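Local coordinates for protein beta-galactosidase (Bacillus circulans subsp. alkalophilus, PDB 3TTY) that hydrolyses beta-galactosides, releasing their terminal non-reducing galactose at a sugar pocket in the TIM-barrel part of each chain of a three-chain assembly, at residues A[55-60]-A[125-130]; A[131-136]-A[238-243]. All blocks are in the same frame, centred on the assembly; numbering follows the deposited sequence.

Contact 1: residues A[55-60]-A[125-130]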
ATOM      1  N   VAL A  55      15.816 -21.160  36.164  1.00 20.35           N
ATOM      2  CA  VAL A  55      16.579 -22.109  36.950  1.00 22.96           C
ATOM      3  C   VAL A  55      16.293 -23.587  36.612  1.00 25.26           C
ATOM      4  O   VAL A  55      17.047 -24.474  37.002  1.00 26.06           O
ATOM      5  CB  VAL A  55      16.301 -21.808  38.450  1.00 26.76           C
ATOM      6  CG1 VAL A  55      15.824 -23.040  39.201  1.00 32.12           C
ATOM      7  CG2 VAL A  55      17.504 -21.149  39.089  1.00 27.68           C
ATOM      8  N   SER A  56      15.219 -23.853  35.876  1.00 23.98           N
ATOM      9  CA  SER A  56      14.747 -25.227  35.694  1.00 22.64           C
ATOM     10  C   SER A  56      14.901 -25.731  34.266  1.00 23.37           C
ATOM     11  O   SER A  56      14.486 -25.061  33.327  1.00 20.88           O
ATOM     12  CB  SER A  56      13.285 -25.348  36.121  1.00 26.64           C
ATOM     13  OG  SER A  56      13.104 -24.908  37.455  1.00 30.43           O
ATOM     14  N   TYR A  57      15.486 -26.923  34.124  1.00 17.64           N
ATOM     15  CA  TYR A  57      15.718 -27.556  32.826  1.00 23.21           C
ATOM     16  C   TYR A  57      15.226 -29.013  32.818  1.00 24.40           C
ATOM     17  O   TYR A  57      15.585 -29.812  33.684  1.00 20.66           O
ATOM     18  CB  TYR A  57      17.212 -27.511  32.446  1.00 20.01           C
ATOM     19  CG  TYR A  57      17.776 -26.106  32.275  1.00 21.40           C
ATOM     20  CD1 TYR A  57      17.796 -25.487  31.032  1.00 20.55           C
ATOM     21  CD2 TYR A  57      18.281 -25.402  33.356  1.00 24.43           C
ATOM     22  CE1 TYR A  57      18.300 -24.207  30.874  1.00 20.55           C
ATOM     23  CE2 TYR A  57      18.792 -24.115  33.207  1.00 21.67           C
ATOM     24  CZ  TYR A  57      18.799 -23.531  31.969  1.00 20.80           C
ATOM     25  OH  TYR A  57      19.306 -22.268  31.824  1.00 19.49           O
ATOM     26  N   ASP A  58      14.410 -29.354  31.828  1.00 22.50           N
ATOM     27  CA  ASP A  58      13.910 -30.711  31.694  1.00 20.35           C
ATOM     28  C   ASP A  58      14.254 -31.288  30.327  1.00 17.35           C
ATOM     29  O   ASP A  58      13.784 -30.801  29.304  1.00 17.60           O
ATOM     30  CB  ASP A  58      12.402 -30.774  31.932  1.00 20.21           C
ATOM     31  CG  ASP A  58      11.850 -32.180  31.738  1.00 23.20           C
ATOM     32  OD1 ASP A  58      12.519 -33.151  32.154  1.00 23.77           O
ATOM     33  OD2 ASP A  58      10.761 -32.319  31.150  1.00 22.06           O
ATOM     34  N   PHE A  59      15.086 -32.324  30.321  1.00 14.87           N
ATOM     35  CA  PHE A  59      15.531 -32.946  29.083  1.00 17.20           C
ATOM     36  C   PHE A  59      15.010 -34.377  28.950  1.00 18.55           C
ATOM     37  O   PHE A  59      15.280 -35.048  27.949  1.00 18.57           O
ATOM     38  CB  PHE A  59      17.062 -32.969  29.012  1.00 15.72           C
ATOM     39  CG  PHE A  59      17.705 -31.606  28.910  1.00 17.38           C
ATOM     40  CD1 PHE A  59      17.804 -30.957  27.684  1.00 14.92           C
ATOM     41  CD2 PHE A  59      18.261 -31.001  30.028  1.00 19.55           C
ATOM     42  CE1 PHE A  59      18.424 -29.717  27.580  1.00 15.38           C
ATOM     43  CE2 PHE A  59      18.886 -29.764  29.934  1.00 18.48           C
ATOM     44  CZ  PHE A  59      18.969 -29.121  28.704  1.00 18.23           C
ATOM     45  N   THR A  60      14.268 -34.852  29.954  1.00 17.46           N
ATOM     46  CA  THR A  60      13.823 -36.249  29.951  1.00 20.24           C
ATOM     47  C   THR A  60      12.990 -36.591  28.717  1.00 19.98           C
ATOM     48  O   THR A  60      13.142 -37.670  28.149  1.00 24.55           O
ATOM     49  CB  THR A  60      13.085 -36.640  31.255  1.00 24.01           C
ATOM     50  OG1 THR A  60      11.856 -35.908  31.364  1.00 23.98           O
ATOM     51  CG2 THR A  60      13.969 -36.352  32.466  1.00 18.98           C
ATOM     52  N   ALA A 125      20.709 -18.408  26.053  1.00 13.44           N
ATOM     53  CA  ALA A 125      20.942 -19.141  24.826  1.00 15.68           C
ATOM     54  C   ALA A 125      22.273 -19.892  24.920  1.00 21.14           C
ATOM     55  O   ALA A 125      22.354 -21.053  24.531  1.00 19.43           O
ATOM     56  CB  ALA A 125      20.915 -18.212  23.605  1.00 14.06           C
ATOM     57  N   LYS A 126      23.304 -19.233  25.449  1.00 19.07           N
ATOM     58  CA  LYS A 126      24.585 -19.894  25.702  1.00 20.32           C
ATOM     59  C   LYS A 126      24.453 -21.069  26.683  1.00 20.12           C
ATOM     60  O   LYS A 126      24.933 -22.168  26.428  1.00 18.06           O
ATOM     61  CB  LYS A 126      25.612 -18.900  26.235  1.00 19.44           C
ATOM     62  CG  LYS A 126      26.918 -19.559  26.669  1.00 29.17           C
ATOM     63  CD  LYS A 126      28.068 -18.554  26.806  1.00 27.87           C
ATOM     64  CE  LYS A 126      29.377 -19.270  27.158  1.00 32.84           C
ATOM     65  NZ  LYS A 126      30.535 -18.333  27.210  1.00 35.89           N
ATOM     66  N   ILE A 127      23.802 -20.832  27.812  1.00 20.00           N
ATOM     67  CA  ILE A 127      23.570 -21.910  28.760  1.00 20.19           C
ATOM     68  C   ILE A 127      22.834 -23.097  28.124  1.00 19.90           C
ATOM     69  O   ILE A 127      23.256 -24.246  28.282  1.00 20.89           O
ATOM     70  CB  ILE A 127      22.830 -21.409  30.012  1.00 18.83           C
ATOM     71  CG1 ILE A 127      23.735 -20.435  30.777  1.00 17.67           C
ATOM     72  CG2 ILE A 127      22.426 -22.585  30.906  1.00 19.07           C
ATOM     73  CD1 ILE A 127      23.117 -19.858  32.045  1.00 18.06           C
ATOM     74  N   LEU A 128      21.752 -22.825  27.396  1.00 17.89           N
ATOM     75  CA  LEU A 128      20.965 -23.910  26.794  1.00 20.53           C
ATOM     76  C   LEU A 128      21.805 -24.778  25.848  1.00 19.64           C
ATOM     77  O   LEU A 128      21.782 -26.007  25.935  1.00 20.61           O
ATOM     78  CB  LEU A 128      19.724 -23.377  26.072  1.00 13.16           C
ATOM     79  CG  LEU A 128      18.816 -24.405  25.387  1.00 20.43           C
ATOM     80  CD1 LEU A 128      18.430 -25.555  26.335  1.00 15.40           C
ATOM     81  CD2 LEU A 128      17.571 -23.724  24.819  1.00 15.13           C
ATOM     82  N   ALA A 129      22.530 -24.135  24.944  1.00 16.92           N
ATOM     83  CA  ALA A 129      23.395 -24.843  24.021  1.00 17.27           C
ATOM     84  C   ALA A 129      24.452 -25.639  24.795  1.00 20.09           C
ATOM     85  O   ALA A 129      24.765 -26.772  24.450  1.00 21.98           O
ATOM     86  CB  ALA A 129      24.060 -23.853  23.065  1.00 18.97           C
ATOM     87  N   GLY A 130      24.993 -25.037  25.848  1.00 20.93           N
ATOM     88  CA  GLY A 130      25.964 -25.709  26.689  1.00 21.47           C
ATOM     89  C   GLY A 130      25.426 -26.977  27.325  1.00 22.28           C
ATOM     90  O   GLY A 130      26.042 -28.028  27.236  1.00 21.77           O
TER
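Tyr57 reaches out from the loop 55-60 and sets its phenol end against Ile127, on the helical segment 125-130. Its hydroxyl OH lies 3.3 Å from Ile127 CG2, a van der Waals touch, and the same methyl is 3.9 Å from Tyr57 CZ; the two side chains cross at about a right angle. Ile127 presents this branch because CG2 is anti to the backbone N, while the longer CG1-CD1 arm lies beside that N. A tyrosine suits the partly exposed position: the ring offers carbon to the helix, and its pi system also meets Lys131 one turn further on, a cation-pi pair. Leu128 packs obliquely against Phe59 and approaches the Tyr57 ring more loosely. With CG anti to the backbone N (chi1 180°) the branch swings toward the loop, and Leu128 CD1 comes to 4.3 Å from Phe59 CZ and 4.7 Å from Tyr57 CD1. Leucine and phenylalanine suit these buried places because their side chains carry no polar group that would need a partner; Trp47 and Ile50 of the short helix 47-50 close round Leu128 as well. No hydrogen bond joins the segments, so apolar packing alone holds them directly together. Between the two aromatic residues, Asp58 faces elsewhere: Asp58 OD1 accepts a capping bond from Thr60 N (3.3 Å), which comes from above the carboxylate plane, and a second bond from Thr60 OG1 (2.9 Å) on its syn lone pair, at the start of helix 60-71. Here the loop after helix 47-50 is packed by its two aromatic side chains onto helix 119-135, an outer helix of the TIM barrel.

Contact 2: residues A[131-136]-A[238-243]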
ATOM      1  N   LYS A 131      24.272 -26.877  27.976  1.00 23.09           N
ATOM      2  CA  LYS A 131      23.687 -28.023  28.660  1.00 19.60           C
ATOM      3  C   LYS A 131      23.325 -29.145  27.707  1.00 20.47           C
ATOM      4  O   LYS A 131      23.460 -30.312  28.050  1.00 26.11           O
ATOM      5  CB  LYS A 131      22.455 -27.609  29.469  1.00 20.19           C
ATOM      6  CG  LYS A 131      22.774 -26.830  30.752  1.00 24.67           C
ATOM      7  CD  LYS A 131      21.499 -26.422  31.479  1.00 20.62           C
ATOM      8  CE  LYS A 131      21.805 -25.836  32.853  1.00 19.64           C
ATOM      9  NZ  LYS A 131      22.480 -26.827  33.736  1.00 22.39           N
ATOM     10  N   LEU A 132      22.848 -28.805  26.516  1.00 17.73           N
ATOM     11  CA  LEU A 132      22.523 -29.830  25.527  1.00 16.79           C
ATOM     12  C   LEU A 132      23.779 -30.594  25.101  1.00 21.82           C
ATOM     13  O   LEU A 132      23.771 -31.825  25.022  1.00 21.53           O
ATOM     14  CB  LEU A 132      21.841 -29.221  24.295  1.00 16.06           C
ATOM     15  CG  LEU A 132      20.387 -28.761  24.431  1.00 21.22           C
ATOM     16  CD1 LEU A 132      20.037 -27.770  23.340  1.00 16.19           C
ATOM     17  CD2 LEU A 132      19.417 -29.945  24.421  1.00 18.60           C
ATOM     18  N   ALA A 133      24.853 -29.866  24.806  1.00 18.47           N
ATOM     19  CA  ALA A 133      26.063 -30.512  24.312  1.00 20.98           C
ATOM     20  C   ALA A 133      26.687 -31.338  25.425  1.00 26.74           C
ATOM     21  O   ALA A 133      27.158 -32.452  25.196  1.00 31.19           O
ATOM     22  CB  ALA A 133      27.063 -29.483  23.757  1.00 21.66           C
ATOM     23  N   GLU A 134      26.671 -30.806  26.638  1.00 22.31           N
ATOM     24  CA  GLU A 134      27.174 -31.554  27.776  1.00 26.29           C
ATOM     25  C   GLU A 134      26.374 -32.842  27.982  1.00 26.32           C
ATOM     26  O   GLU A 134      26.946 -33.923  28.149  1.00 22.71           O
ATOM     27  CB  GLU A 134      27.150 -30.700  29.042  1.00 24.51           C
ATOM     28  CG  GLU A 134      27.394 -31.492  30.334  1.00 31.85           C
ATOM     29  CD  GLU A 134      27.341 -30.614  31.581  1.00 40.87           C
ATOM     30  OE1 GLU A 134      28.281 -30.698  32.403  1.00 43.03           O
ATOM     31  OE2 GLU A 134      26.360 -29.844  31.741  1.00 41.87           O
ATOM     32  N   ARG A 135      25.052 -32.731  27.972  1.00 23.44           N
ATOM     33  CA  ARG A 135      24.213 -33.897  28.244  1.00 24.38           C
ATOM     34  C   ARG A 135      24.418 -34.988  27.195  1.00 24.84           C
ATOM     35  O   ARG A 135      24.424 -36.176  27.520  1.00 23.03           O
ATOM     36  CB  ARG A 135      22.732 -33.520  28.317  1.00 20.63           C
ATOM     37  CG  ARG A 135      21.824 -34.665  28.753  1.00 24.09           C
ATOM     38  CD  ARG A 135      20.380 -34.212  28.857  1.00 21.66           C
ATOM     39  NE  ARG A 135      19.517 -35.220  29.465  1.00 22.16           N
ATOM     40  CZ  ARG A 135      19.315 -35.324  30.773  1.00 21.88           C
ATOM     41  NH1 ARG A 135      19.927 -34.491  31.604  1.00 26.11           N
ATOM     42  NH2 ARG A 135      18.507 -36.257  31.254  1.00 27.70           N
ATOM     43  N   TYR A 136      24.584 -34.589  25.940  1.00 19.27           N
ATOM     44  CA  TYR A 136      24.658 -35.571  24.859  1.00 23.12           C
ATOM     45  C   TYR A 136      26.052 -35.702  24.267  1.00 21.57           C
ATOM     46  O   TYR A 136      26.200 -36.180  23.147  1.00 26.34           O
ATOM     47  CB  TYR A 136      23.637 -35.237  23.760  1.00 21.25           C
ATOM     48  CG  TYR A 136      22.219 -35.151  24.281  1.00 19.54           C
ATOM     49  CD1 TYR A 136      21.621 -36.244  24.887  1.00 21.94           C
ATOM     50  CD2 TYR A 136      21.481 -33.979  24.180  1.00 20.81           C
ATOM     51  CE1 TYR A 136      20.329 -36.184  25.379  1.00 20.71           C
ATOM     52  CE2 TYR A 136      20.173 -33.907  24.677  1.00 16.34           C
ATOM     53  CZ  TYR A 136      19.610 -35.011  25.269  1.00 19.52           C
ATOM     54  OH  TYR A 136      18.325 -34.965  25.763  1.00 16.59           O
ATOM     55  N   ASP A 238      30.604 -21.924  19.879  1.00 18.11           N
ATOM     56  CA  ASP A 238      31.747 -22.116  20.779  1.00 20.58           C
ATOM     57  C   ASP A 238      31.405 -22.959  22.009  1.00 21.53           C
ATOM     58  O   ASP A 238      32.188 -23.807  22.429  1.00 22.80           O
ATOM     59  CB  ASP A 238      32.354 -20.779  21.202  1.00 19.43           C
ATOM     60  CG  ASP A 238      33.053 -20.045  20.039  1.00 26.64           C
ATOM     61  OD1 ASP A 238      33.327 -20.671  18.984  1.00 23.98           O
ATOM     62  OD2 ASP A 238      33.334 -18.833  20.189  1.00 26.59           O
ATOM     63  N   GLU A 239      30.234 -22.731  22.583  1.00 20.13           N
ATOM     64  CA  GLU A 239      29.808 -23.498  23.748  1.00 22.09           C
ATOM     65  C   GLU A 239      29.576 -24.961  23.359  1.00 20.58           C
ATOM     66  O   GLU A 239      29.911 -25.866  24.109  1.00 25.15           O
ATOM     67  CB  GLU A 239      28.558 -22.861  24.383  1.00 23.88           C
ATOM     68  CG  GLU A 239      28.121 -23.459  25.713  1.00 24.77           C
ATOM     69  CD  GLU A 239      29.149 -23.291  26.841  1.00 30.55           C
ATOM     70  OE1 GLU A 239      30.187 -22.620  26.636  1.00 29.78           O
ATOM     71  OE2 GLU A 239      28.905 -23.838  27.942  1.00 35.01           O
ATOM     72  N   LEU A 240      29.042 -25.181  22.164  1.00 23.49           N
ATOM     73  CA  LEU A 240      28.840 -26.532  21.636  1.00 22.85           C
ATOM     74  C   LEU A 240      30.159 -27.271  21.441  1.00 24.06           C
ATOM     75  O   LEU A 240      30.321 -28.408  21.887  1.00 23.72           O
ATOM     76  CB  LEU A 240      28.087 -26.485  20.301  1.00 20.13           C
ATOM     77  CG  LEU A 240      26.633 -26.012  20.348  1.00 16.44           C
ATOM     78  CD1 LEU A 240      26.037 -25.936  18.953  1.00 14.13           C
ATOM     79  CD2 LEU A 240      25.802 -26.928  21.243  1.00 16.91           C
ATOM     80  N   LYS A 241      31.092 -26.625  20.754  1.00 21.71           N
ATOM     81  CA  LYS A 241      32.389 -27.227  20.476  1.00 24.72           C
ATOM     82  C   LYS A 241      33.211 -27.499  21.744  1.00 25.49           C
ATOM     83  O   LYS A 241      34.019 -28.421  21.770  1.00 25.02           O
ATOM     84  CB  LYS A 241      33.175 -26.368  19.485  1.00 24.76           C
ATOM     85  CG  LYS A 241      32.679 -26.492  18.045  1.00 24.84           C
ATOM     86  CD  LYS A 241      33.412 -25.504  17.142  1.00 25.03           C
ATOM     87  CE  LYS A 241      33.101 -25.760  15.669  1.00 29.50           C
ATOM     88  NZ  LYS A 241      33.275 -27.196  15.279  1.00 35.35           N
ATOM     89  N   ARG A 242      32.994 -26.710  22.791  1.00 22.80           N
ATOM     90  CA  ARG A 242      33.641 -26.953  24.077  1.00 26.79           C
ATOM     91  C   ARG A 242      33.359 -28.380  24.592  1.00 34.36           C
ATOM     92  O   ARG A 242      34.226 -29.022  25.193  1.00 35.92           O
ATOM     93  CB  ARG A 242      33.149 -25.936  25.105  1.00 26.90           C
ATOM     94  CG  ARG A 242      34.218 -25.437  26.062  1.00 44.10           C
ATOM     95  CD  ARG A 242      33.709 -24.258  26.897  1.00 49.48           C
ATOM     96  NE  ARG A 242      32.595 -24.639  27.767  1.00 45.77           N
ATOM     97  CZ  ARG A 242      32.725 -24.976  29.048  1.00 54.64           C
ATOM     98  NH1 ARG A 242      33.926 -24.976  29.620  1.00 56.90           N
ATOM     99  NH2 ARG A 242      31.654 -25.307  29.761  1.00 52.87           N
ATOM    100  N   TRP A 243      32.144 -28.865  24.352  1.00 25.00           N
ATOM    101  CA  TRP A 243      31.724 -30.168  24.840  1.00 24.98           C
ATOM    102  C   TRP A 243      31.799 -31.243  23.764  1.00 26.19           C
ATOM    103  O   TRP A 243      32.062 -32.401  24.061  1.00 26.27           O
ATOM    104  CB  TRP A 243      30.305 -30.090  25.390  1.00 27.65           C
ATOM    105  CG  TRP A 243      30.203 -29.347  26.673  1.00 27.17           C
ATOM    106  CD1 TRP A 243      29.759 -28.078  26.846  1.00 27.70           C
ATOM    107  CD2 TRP A 243      30.559 -29.831  27.972  1.00 29.15           C
ATOM    108  NE1 TRP A 243      29.814 -27.733  28.174  1.00 29.04           N
ATOM    109  CE2 TRP A 243      30.299 -28.794  28.888  1.00 33.81           C
ATOM    110  CE3 TRP A 243      31.073 -31.041  28.449  1.00 28.18           C
ATOM    111  CZ2 TRP A 243      30.533 -28.928  30.254  1.00 38.38           C
ATOM    112  CZ3 TRP A 243      31.304 -31.178  29.799  1.00 33.56           C
ATOM    113  CH2 TRP A 243      31.034 -30.126  30.690  1.00 35.37           C
TER
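Ala133 and Leu240 mark where helix 131-135 and helix 238-243 run nearly parallel, their axes 8.3 Å apart at closest and crossed at -15°, with a CA-to-CA distance of 5.5 Å between these two residues. Alanine makes so close an approach possible: Ala133 CB, its single methyl, fits between Leu240 CD2 at 3.8 Å and Trp243 CB at 3.7 Å. Leucine suits the buried side of the seam, where it also packs on Trp145 of strand 142-146. These are neighbouring outer helices of the TIM barrel, following strands 75-79 and 142-146, and their like direction comes from the repeated beta-alpha-beta crossover. Further toward solvent, Glu134 and Trp243 lie side by side and point the same way. Glu134 CB sits over the indole face in a CH-pi contact, 3.7 Å from the centroid of the six-membered ring. With CG anti to the backbone N (chi1 168°) and the chain extended beyond it, the glutamate runs along the ring until Glu134 OE1 comes 3.3 Å from Trp243 CH2; the carboxylate and ring planes are 40° apart. Glutamate thus lends its aliphatic part to the indole while its charge stays at the partly exposed margin. Were Trp243 exchanged for alanine, Glu134 would probably lose the flat surface its CB and CG rest on, its chain would be free to turn, and a gap would open between the two helices. Nearby, Arg242 NE makes a weak, salt-bridging hydrogen bond to Glu239 OE1 at 3.3 Å, pairing charges one helical turn apart along the surface.

The two contacts have their centres about 11 Å apart and share helix 119-135, which lies between loop 55-60 and helix 215-243. Along the chain they come in series, contact 1 closing before contact 2 opens, as expected where successive beta-alpha units of a barrel pack in order. They also touch directly: Phe59 of contact 1 packs on Leu132 and Arg135, while Gly130, which has no side chain, lets Glu239 CG come to 3.3 Å from Gly130 CA. Through the one helix, the connection after strand 39-42 is joined to the helix after strand 142-146, so that parts of three consecutive beta-alpha units are packed together on the outside of the catalytic barrel.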